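Local coordinates for solute-binding protein (PDB 2ZYK), which probably binds cyclodextrins and related malto-oligosaccharides outside the cell membrane and passes them to a sugar transporter, at residues Ser130-Tyr135 / Val262-Leu267; Phe179-Lys184 / Asn213-Trp218. All coordinates share one frame; numbering follows the deposited sequence.

Contact 1 of 2, residues Ser130-Tyr135 / Val262-Leu267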
ATOM      1  N   SER A 130       3.796  -2.838  -4.737  1.00  6.72           N
ATOM      2  CA  SER A 130       3.017  -4.049  -4.703  1.00  6.00           C
ATOM      3  C   SER A 130       3.743  -4.998  -3.774  1.00  6.45           C
ATOM      4  O   SER A 130       4.975  -4.899  -3.609  1.00  4.93           O
ATOM      5  CB  SER A 130       2.896  -4.656  -6.100  1.00  8.17           C
ATOM      6  OG  SER A 130       2.551  -6.027  -6.027  1.00  9.33           O
ATOM      7  N   VAL A 131       2.976  -5.892  -3.149  1.00  4.34           N
ATOM      8  CA  VAL A 131       3.551  -6.968  -2.357  1.00  4.76           C
ATOM      9  C   VAL A 131       4.220  -7.952  -3.313  1.00  5.89           C
ATOM     10  O   VAL A 131       3.810  -8.079  -4.468  1.00  4.82           O
ATOM     11  CB  VAL A 131       2.491  -7.689  -1.470  1.00  3.17           C
ATOM     12  CG1 VAL A 131       1.962  -6.751  -0.373  1.00  3.87           C
ATOM     13  CG2 VAL A 131       1.344  -8.243  -2.303  1.00  1.57           C
ATOM     14  N   ALA A 132       5.266  -8.616  -2.839  1.00  7.98           N
ATOM     15  CA  ALA A 132       5.912  -9.691  -3.599  1.00 10.71           C
ATOM     16  C   ALA A 132       6.422 -10.769  -2.645  1.00 11.23           C
ATOM     17  O   ALA A 132       6.258 -10.645  -1.431  1.00 10.95           O
ATOM     18  CB  ALA A 132       7.051  -9.141  -4.467  1.00 10.97           C
ATOM     19  N   LEU A 133       7.023 -11.825  -3.194  1.00 12.08           N
ATOM     20  CA  LEU A 133       7.625 -12.875  -2.371  1.00 11.30           C
ATOM     21  C   LEU A 133       9.052 -12.511  -1.960  1.00 10.69           C
ATOM     22  O   LEU A 133       9.978 -12.584  -2.764  1.00 11.28           O
ATOM     23  CB  LEU A 133       7.597 -14.221  -3.101  1.00 13.30           C
ATOM     24  CG  LEU A 133       7.916 -15.435  -2.224  1.00 15.06           C
ATOM     25  CD1 LEU A 133       6.667 -15.921  -1.502  1.00 15.68           C
ATOM     26  CD2 LEU A 133       8.528 -16.554  -3.054  1.00 17.78           C
ATOM     27  N   ILE A 134       9.209 -12.114  -0.701  1.00 11.59           N
ATOM     28  CA  ILE A 134      10.515 -11.754  -0.138  1.00 13.08           C
ATOM     29  C   ILE A 134      11.042 -12.895   0.736  1.00 14.42           C
ATOM     30  O   ILE A 134      10.372 -13.322   1.679  1.00 16.68           O
ATOM     31  CB  ILE A 134      10.437 -10.435   0.687  1.00 12.27           C
ATOM     32  CG1 ILE A 134       9.826  -9.310  -0.145  1.00 10.86           C
ATOM     33  CG2 ILE A 134      11.827 -10.009   1.216  1.00 10.88           C
ATOM     34  CD1 ILE A 134       9.313  -8.165   0.705  1.00 11.99           C
ATOM     35  N   TYR A 135      12.244 -13.376   0.429  1.00 14.85           N
ATOM     36  CA  TYR A 135      12.780 -14.562   1.093  1.00 15.96           C
ATOM     37  C   TYR A 135      14.174 -14.381   1.673  1.00 17.05           C
ATOM     38  O   TYR A 135      15.010 -13.672   1.118  1.00 16.97           O
ATOM     39  CB  TYR A 135      12.727 -15.797   0.171  1.00 16.44           C
ATOM     40  CG  TYR A 135      13.515 -15.662  -1.118  1.00 16.73           C
ATOM     41  CD1 TYR A 135      14.794 -16.200  -1.227  1.00 17.55           C
ATOM     42  CD2 TYR A 135      12.983 -14.991  -2.222  1.00 16.16           C
ATOM     43  CE1 TYR A 135      15.539 -16.074  -2.398  1.00 18.39           C
ATOM     44  CE2 TYR A 135      13.717 -14.846  -3.396  1.00 17.45           C
ATOM     45  CZ  TYR A 135      14.999 -15.400  -3.476  1.00 19.06           C
ATOM     46  OH  TYR A 135      15.742 -15.283  -4.629  1.00 18.68           O
ATOM     47  N   VAL A 262      18.187 -10.790   1.717  1.00 18.22           N
ATOM     48  CA  VAL A 262      16.865 -10.790   1.073  1.00 19.05           C
ATOM     49  C   VAL A 262      16.943 -11.045  -0.417  1.00 17.67           C
ATOM     50  O   VAL A 262      17.784 -10.476  -1.111  1.00 19.24           O
ATOM     51  CB  VAL A 262      16.051  -9.481   1.333  1.00 19.30           C
ATOM     52  CG1 VAL A 262      15.934  -9.213   2.823  1.00 21.79           C
ATOM     53  CG2 VAL A 262      16.676  -8.283   0.629  1.00 21.43           C
ATOM     54  N   GLY A 263      16.068 -11.917  -0.891  1.00 16.59           N
ATOM     55  CA  GLY A 263      15.824 -12.075  -2.308  1.00 16.46           C
ATOM     56  C   GLY A 263      14.387 -11.648  -2.530  1.00 17.21           C
ATOM     57  O   GLY A 263      13.548 -11.807  -1.635  1.00 17.77           O
ATOM     58  N   VAL A 264      14.094 -11.084  -3.701  1.00 15.74           N
ATOM     59  CA  VAL A 264      12.732 -10.668  -4.010  1.00 14.48           C
ATOM     60  C   VAL A 264      12.291 -11.285  -5.319  1.00 16.50           C
ATOM     61  O   VAL A 264      12.860 -10.980  -6.380  1.00 18.70           O
ATOM     62  CB  VAL A 264      12.584  -9.129  -4.118  1.00 14.15           C
ATOM     63  CG1 VAL A 264      11.151  -8.770  -4.467  1.00 11.30           C
ATOM     64  CG2 VAL A 264      13.023  -8.428  -2.820  1.00 13.20           C
ATOM     65  N   ALA A 265      11.279 -12.144  -5.248  1.00 15.01           N
ATOM     66  CA  ALA A 265      10.691 -12.716  -6.448  1.00 15.39           C
ATOM     67  C   ALA A 265       9.237 -12.281  -6.615  1.00 15.70           C
ATOM     68  O   ALA A 265       8.577 -11.929  -5.632  1.00 15.87           O
ATOM     69  CB  ALA A 265      10.793 -14.233  -6.418  1.00 16.65           C
ATOM     70  N   PRO A 266       8.732 -12.294  -7.864  1.00 15.97           N
ATOM     71  CA  PRO A 266       7.281 -12.157  -8.037  1.00 16.54           C
ATOM     72  C   PRO A 266       6.546 -13.280  -7.324  1.00 15.98           C
ATOM     73  O   PRO A 266       7.132 -14.332  -7.051  1.00 15.75           O
ATOM     74  CB  PRO A 266       7.074 -12.261  -9.563  1.00 16.19           C
ATOM     75  CG  PRO A 266       8.360 -12.761 -10.124  1.00 16.24           C
ATOM     76  CD  PRO A 266       9.444 -12.390  -9.152  1.00 16.98           C
ATOM     77  N   LEU A 267       5.283 -13.048  -7.004  1.00 16.65           N
ATOM     78  CA  LEU A 267       4.464 -14.093  -6.409  1.00 18.38           C
ATOM     79  C   LEU A 267       4.378 -15.265  -7.381  1.00 19.37           C
ATOM     80  O   LEU A 267       4.131 -15.053  -8.573  1.00 18.76           O
ATOM     81  CB  LEU A 267       3.067 -13.561  -6.075  1.00 17.90           C
ATOM     82  CG  LEU A 267       2.658 -13.319  -4.621  1.00 17.94           C
ATOM     83  CD1 LEU A 267       3.758 -12.733  -3.749  1.00 17.34           C
ATOM     84  CD2 LEU A 267       1.398 -12.475  -4.562  1.00 17.46           C
TER

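Contact 2 of 2, residues Phe179-Lys184 / Asn213-Trp218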
ATOM      1  N   PHE A 179      -4.845 -11.079  -4.119  1.00  9.98           N
ATOM      2  CA  PHE A 179      -4.359 -11.810  -5.303  1.00 12.27           C
ATOM      3  C   PHE A 179      -5.027 -13.175  -5.434  1.00 14.69           C
ATOM      4  O   PHE A 179      -4.879 -13.889  -6.431  1.00 17.81           O
ATOM      5  CB  PHE A 179      -2.831 -11.959  -5.263  1.00  9.39           C
ATOM      6  CG  PHE A 179      -2.322 -13.077  -4.364  1.00  9.19           C
ATOM      7  CD1 PHE A 179      -2.124 -14.369  -4.869  1.00  8.04           C
ATOM      8  CD2 PHE A 179      -1.986 -12.827  -3.036  1.00  8.05           C
ATOM      9  CE1 PHE A 179      -1.628 -15.393  -4.058  1.00  5.53           C
ATOM     10  CE2 PHE A 179      -1.486 -13.849  -2.215  1.00  7.72           C
ATOM     11  CZ  PHE A 179      -1.305 -15.135  -2.730  1.00  5.26           C
ATOM     12  N   LEU A 180      -5.794 -13.496  -4.409  1.00 16.23           N
ATOM     13  CA  LEU A 180      -6.246 -14.824  -4.136  1.00 16.18           C
ATOM     14  C   LEU A 180      -7.762 -14.893  -4.301  1.00 14.65           C
ATOM     15  O   LEU A 180      -8.292 -15.932  -4.691  1.00 15.96           O
ATOM     16  CB  LEU A 180      -5.802 -15.122  -2.721  1.00 19.56           C
ATOM     17  CG  LEU A 180      -5.708 -16.466  -2.059  1.00 19.92           C
ATOM     18  CD1 LEU A 180      -4.327 -16.586  -1.503  1.00 19.41           C
ATOM     19  CD2 LEU A 180      -6.718 -16.422  -0.968  1.00 21.64           C
ATOM     20  N   PHE A 181      -8.444 -13.779  -4.023  1.00 12.47           N
ATOM     21  CA  PHE A 181      -9.836 -13.588  -4.427  1.00  9.45           C
ATOM     22  C   PHE A 181      -9.856 -13.300  -5.928  1.00  9.02           C
ATOM     23  O   PHE A 181     -10.772 -13.723  -6.636  1.00  8.26           O
ATOM     24  CB  PHE A 181     -10.490 -12.416  -3.669  1.00  9.80           C
ATOM     25  CG  PHE A 181     -10.700 -12.662  -2.191  1.00  6.78           C
ATOM     26  CD1 PHE A 181      -9.653 -12.501  -1.286  1.00  6.23           C
ATOM     27  CD2 PHE A 181     -11.956 -13.015  -1.703  1.00  6.14           C
ATOM     28  CE1 PHE A 181      -9.844 -12.716   0.088  1.00  6.58           C
ATOM     29  CE2 PHE A 181     -12.161 -13.240  -0.337  1.00  5.55           C
ATOM     30  CZ  PHE A 181     -11.107 -13.088   0.563  1.00  4.80           C
ATOM     31  N   ALA A 182      -8.846 -12.570  -6.401  1.00 10.89           N
ATOM     32  CA  ALA A 182      -8.732 -12.178  -7.817  1.00 11.12           C
ATOM     33  C   ALA A 182      -8.441 -13.368  -8.730  1.00 11.72           C
ATOM     34  O   ALA A 182      -8.904 -13.408  -9.870  1.00 11.58           O
ATOM     35  CB  ALA A 182      -7.659 -11.119  -7.990  1.00 11.88           C
ATOM     36  N   ALA A 183      -7.656 -14.318  -8.218  1.00 13.16           N
ATOM     37  CA  ALA A 183      -7.335 -15.562  -8.922  1.00 13.36           C
ATOM     38  C   ALA A 183      -8.599 -16.346  -9.198  1.00 12.67           C
ATOM     39  O   ALA A 183      -8.688 -17.053 -10.194  1.00 13.20           O
ATOM     40  CB  ALA A 183      -6.353 -16.412  -8.103  1.00 12.87           C
ATOM     41  N   LYS A 184      -9.581 -16.201  -8.312  1.00 13.91           N
ATOM     42  CA  LYS A 184     -10.857 -16.902  -8.437  1.00 14.84           C
ATOM     43  C   LYS A 184     -11.841 -16.163  -9.310  1.00 15.19           C
ATOM     44  O   LYS A 184     -12.896 -16.698  -9.615  1.00 17.87           O
ATOM     45  CB  LYS A 184     -11.477 -17.171  -7.062  1.00 16.68           C
ATOM     46  CG  LYS A 184     -10.586 -17.955  -6.092  1.00 18.69           C
ATOM     47  CD  LYS A 184     -10.226 -19.331  -6.634  1.00 20.50           C
ATOM     48  CE  LYS A 184      -9.105 -19.978  -5.824  1.00 22.32           C
ATOM     49  NZ  LYS A 184      -8.471 -21.121  -6.557  1.00 23.19           N
ATOM     50  N   ASN A 213     -12.109 -19.256   0.888  1.00 12.68           N
ATOM     51  CA  ASN A 213     -11.774 -20.672   1.075  1.00 12.52           C
ATOM     52  C   ASN A 213     -10.264 -20.885   1.036  1.00 12.38           C
ATOM     53  O   ASN A 213      -9.739 -21.724   1.758  1.00 13.69           O
ATOM     54  CB  ASN A 213     -12.437 -21.560   0.001  1.00 11.30           C
ATOM     55  CG  ASN A 213     -13.906 -21.880   0.290  1.00 13.07           C
ATOM     56  OD1 ASN A 213     -14.581 -22.512  -0.533  1.00 15.70           O
ATOM     57  ND2 ASN A 213     -14.404 -21.457   1.448  1.00 12.40           N
ATOM     58  N   GLU A 214      -9.577 -20.129   0.184  1.00 13.27           N
ATOM     59  CA  GLU A 214      -8.115 -20.188   0.097  1.00 13.47           C
ATOM     60  C   GLU A 214      -7.426 -19.515   1.280  1.00 13.38           C
ATOM     61  O   GLU A 214      -6.411 -20.011   1.761  1.00 14.13           O
ATOM     62  CB  GLU A 214      -7.610 -19.579  -1.214  1.00 14.66           C
ATOM     63  CG  GLU A 214      -7.973 -20.358  -2.464  1.00 15.00           C
ATOM     64  CD  GLU A 214      -7.360 -21.760  -2.522  1.00 15.88           C
ATOM     65  OE1 GLU A 214      -6.276 -22.005  -1.927  1.00 12.64           O
ATOM     66  OE2 GLU A 214      -7.971 -22.619  -3.193  1.00 16.59           O
ATOM     67  N   VAL A 215      -7.978 -18.395   1.747  1.00 12.34           N
ATOM     68  CA  VAL A 215      -7.491 -17.730   2.959  1.00 10.19           C
ATOM     69  C   VAL A 215      -7.602 -18.667   4.163  1.00 11.49           C
ATOM     70  O   VAL A 215      -6.661 -18.785   4.955  1.00 11.79           O
ATOM     71  CB  VAL A 215      -8.275 -16.424   3.257  1.00  9.05           C
ATOM     72  CG1 VAL A 215      -7.878 -15.845   4.609  1.00  5.71           C
ATOM     73  CG2 VAL A 215      -8.074 -15.393   2.133  1.00  4.04           C
ATOM     74  N   GLN A 216      -8.756 -19.327   4.286  1.00 11.58           N
ATOM     75  CA  GLN A 216      -9.008 -20.279   5.368  1.00 10.99           C
ATOM     76  C   GLN A 216      -7.933 -21.369   5.470  1.00 11.07           C
ATOM     77  O   GLN A 216      -7.438 -21.659   6.562  1.00  9.83           O
ATOM     78  CB  GLN A 216     -10.389 -20.913   5.213  1.00  9.88           C
ATOM     79  CG  GLN A 216     -10.695 -21.948   6.290  1.00 12.76           C
ATOM     80  CD  GLN A 216     -12.162 -22.281   6.403  1.00 13.40           C
ATOM     81  OE1 GLN A 216     -12.813 -22.630   5.419  1.00 16.63           O
ATOM     82  NE2 GLN A 216     -12.696 -22.182   7.614  1.00 16.00           N
ATOM     83  N   LYS A 217      -7.576 -21.956   4.325  1.00 10.41           N
ATOM     84  CA  LYS A 217      -6.557 -23.007   4.261  1.00 10.81           C
ATOM     85  C   LYS A 217      -5.172 -22.572   4.774  1.00 10.94           C
ATOM     86  O   LYS A 217      -4.375 -23.424   5.200  1.00 12.59           O
ATOM     87  CB  LYS A 217      -6.462 -23.569   2.840  1.00 11.94           C
ATOM     88  CG  LYS A 217      -7.605 -24.500   2.455  1.00 12.62           C
ATOM     89  CD  LYS A 217      -7.634 -24.743   0.955  1.00 15.92           C
ATOM     90  CE  LYS A 217      -8.594 -25.877   0.586  1.00 18.21           C
ATOM     91  NZ  LYS A 217      -8.860 -25.929  -0.888  1.00 20.58           N
ATOM     92  N   TRP A 218      -4.892 -21.264   4.749  1.00  9.55           N
ATOM     93  CA  TRP A 218      -3.647 -20.716   5.319  1.00  7.67           C
ATOM     94  C   TRP A 218      -3.578 -20.829   6.841  1.00  8.86           C
ATOM     95  O   TRP A 218      -2.490 -20.993   7.412  1.00  9.10           O
ATOM     96  CB  TRP A 218      -3.436 -19.263   4.882  1.00  6.31           C
ATOM     97  CG  TRP A 218      -2.829 -19.212   3.539  1.00  2.82           C
ATOM     98  CD1 TRP A 218      -3.482 -19.089   2.358  1.00  1.57           C
ATOM     99  CD2 TRP A 218      -1.443 -19.365   3.225  1.00  1.57           C
ATOM    100  NE1 TRP A 218      -2.595 -19.131   1.324  1.00  2.60           N
ATOM    101  CE2 TRP A 218      -1.330 -19.297   1.825  1.00  3.79           C
ATOM    102  CE3 TRP A 218      -0.281 -19.544   3.996  1.00  2.72           C
ATOM    103  CZ2 TRP A 218      -0.098 -19.402   1.165  1.00  3.69           C
ATOM    104  CZ3 TRP A 218       0.946 -19.639   3.350  1.00  1.57           C
ATOM    105  CH2 TRP A 218       1.028 -19.569   1.943  1.00  4.35           C
TER

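Contact 1 of 2, residues Ser130-Tyr135 / Val262-Leu267
Val-262 touches Ile-134 and Tyr-135 just before the paired residues. Val-262 CB lies 4.3 Å from CG2 of Ile-134, and its CA-H points at the carbonyl O of Tyr-135. Tyr-255 of helix 252-257 touches both Val-262 and Ile-134.

Gly-263 and Tyr-135 form an antiparallel hydrogen-bonded pair. Gly-263 N donates a hydrogen bond to Tyr-135 O at 2.9 Å, and Tyr-135 N returns a bond to Gly-263 O. Both bonds are nearly straight. The tyrosine ring folds back over the glycine because its CG sits between the backbone N and the carbonyl carbon (chi1 60°). Gly-263 CA then lies over one face of the Tyr-135 ring, 3.8 Å from its centroid, in a CH-pi contact. The glycine lets the ring lie directly on the backbone.

Val-264 and Ile-134 are the non-hydrogen-bonded pair. Val-264 CG2 packs 4.3 Å from CG1 of Ile-134, while its CG1 meets CB of Ala-132. Phe-340 of helix 335-344 touches Val-264 and Ala-132.

Ala-265 pairs with Leu-133. Ala-265 N reaches Leu-133 O at 2.8 Å almost straight (167°). The return bond from Leu-133 N to Ala-265 O is more bent (136°). Ala-265 N also lies at the edge of the Tyr-135 ring.

Past Pro-266, Leu-267 turns its end back. Leu-267 CD1 comes 3.4 Å from Leu-133 N.

Strand 262-265 is one of the two outer strands of the sheet within this chain, and strand 132-136 is bonded on its other side to strand 242-247. The four backbone bonds satisfy four N-H and four C=O groups between the strands, and apolar contacts lie on both faces.

Contact 2 of 2, residues Phe179-Lys184 / Asn213-Trp218
Leu-180 reaches toward helix 206-220 with its two methyls spread over different partners. Its CG lies anti to the backbone N (chi1 -163°), which carries the branch out to the neighbouring helix. CD2 points between Glu-214 and Val-215. Leu-180 CD2 comes 3.3 Å from Glu-214 CB and 3.5 Å from Val-215 CG2. Leu-180 CD1 is turned toward Trp-218 and lies 4.2 Å from Trp-218 NE1, oblique to the indole ring.

Val-215 CG2 is shared. Besides Leu-180 it meets the end of the Phe-181 ring, with Val-215 CG2 3.8 Å from Phe-181 CE1. The methyl approaches that ring at a slant. Phe-174 packs edge-to-face with Phe-181, and Met-212 also touches Phe-181.

Lys-184 and Glu-214 cross at about a right angle. Bends at chi2 in both chains bring their carbons together first, Lys-184 CE to Glu-214 CG at 3.6 Å. Beyond this touch, Lys-184 NZ and Glu-214 OE2 form a long salt bridge of 3.7 Å. Lys-184 NZ has a second, weak ion pair with Asp-271.

Trp-218 is held by groups outside the two segments. Its NE1 is hydrogen-bonded to the hydroxyl of Tyr-147 in helix 147-157, and its ring packs edge-to-face with Phe-151 and Phe-169. Tyr-147 also touches Leu-180 and Glu-214.

No hydrogen bond joins the two segments. Segment 179-184 therefore rests on helix 206-220 chiefly through apolar contact centred on Leu-180. The lysine and glutamate add a charge attraction that is probably modest at this length. The buried indole N-H is satisfied by Tyr-147.

Overall arrangement
Contacts 1 and 2 have centres about 18 Å apart. Contact 2 is nested along the chain inside the loop closed by contact 1. Strand 132-136 comes first, then helices 174-181 and 206-220, then strand 262-265. Contact 1 lies at one edge of a four-stranded mixed sheet, and contact 2 joins two helices. The two meet directly, where Leu-267 CD2 packs 3.7 Å from Phe-179 CD2. Bound glucose units lie about 10 Å from the Ile-134 side chain and about 12 Å from that of Phe-181. Both contacts lie near the bound sugar without touching it at these side chains, consistent with packing inside one lobe of a two-lobed solute-binding-protein fold.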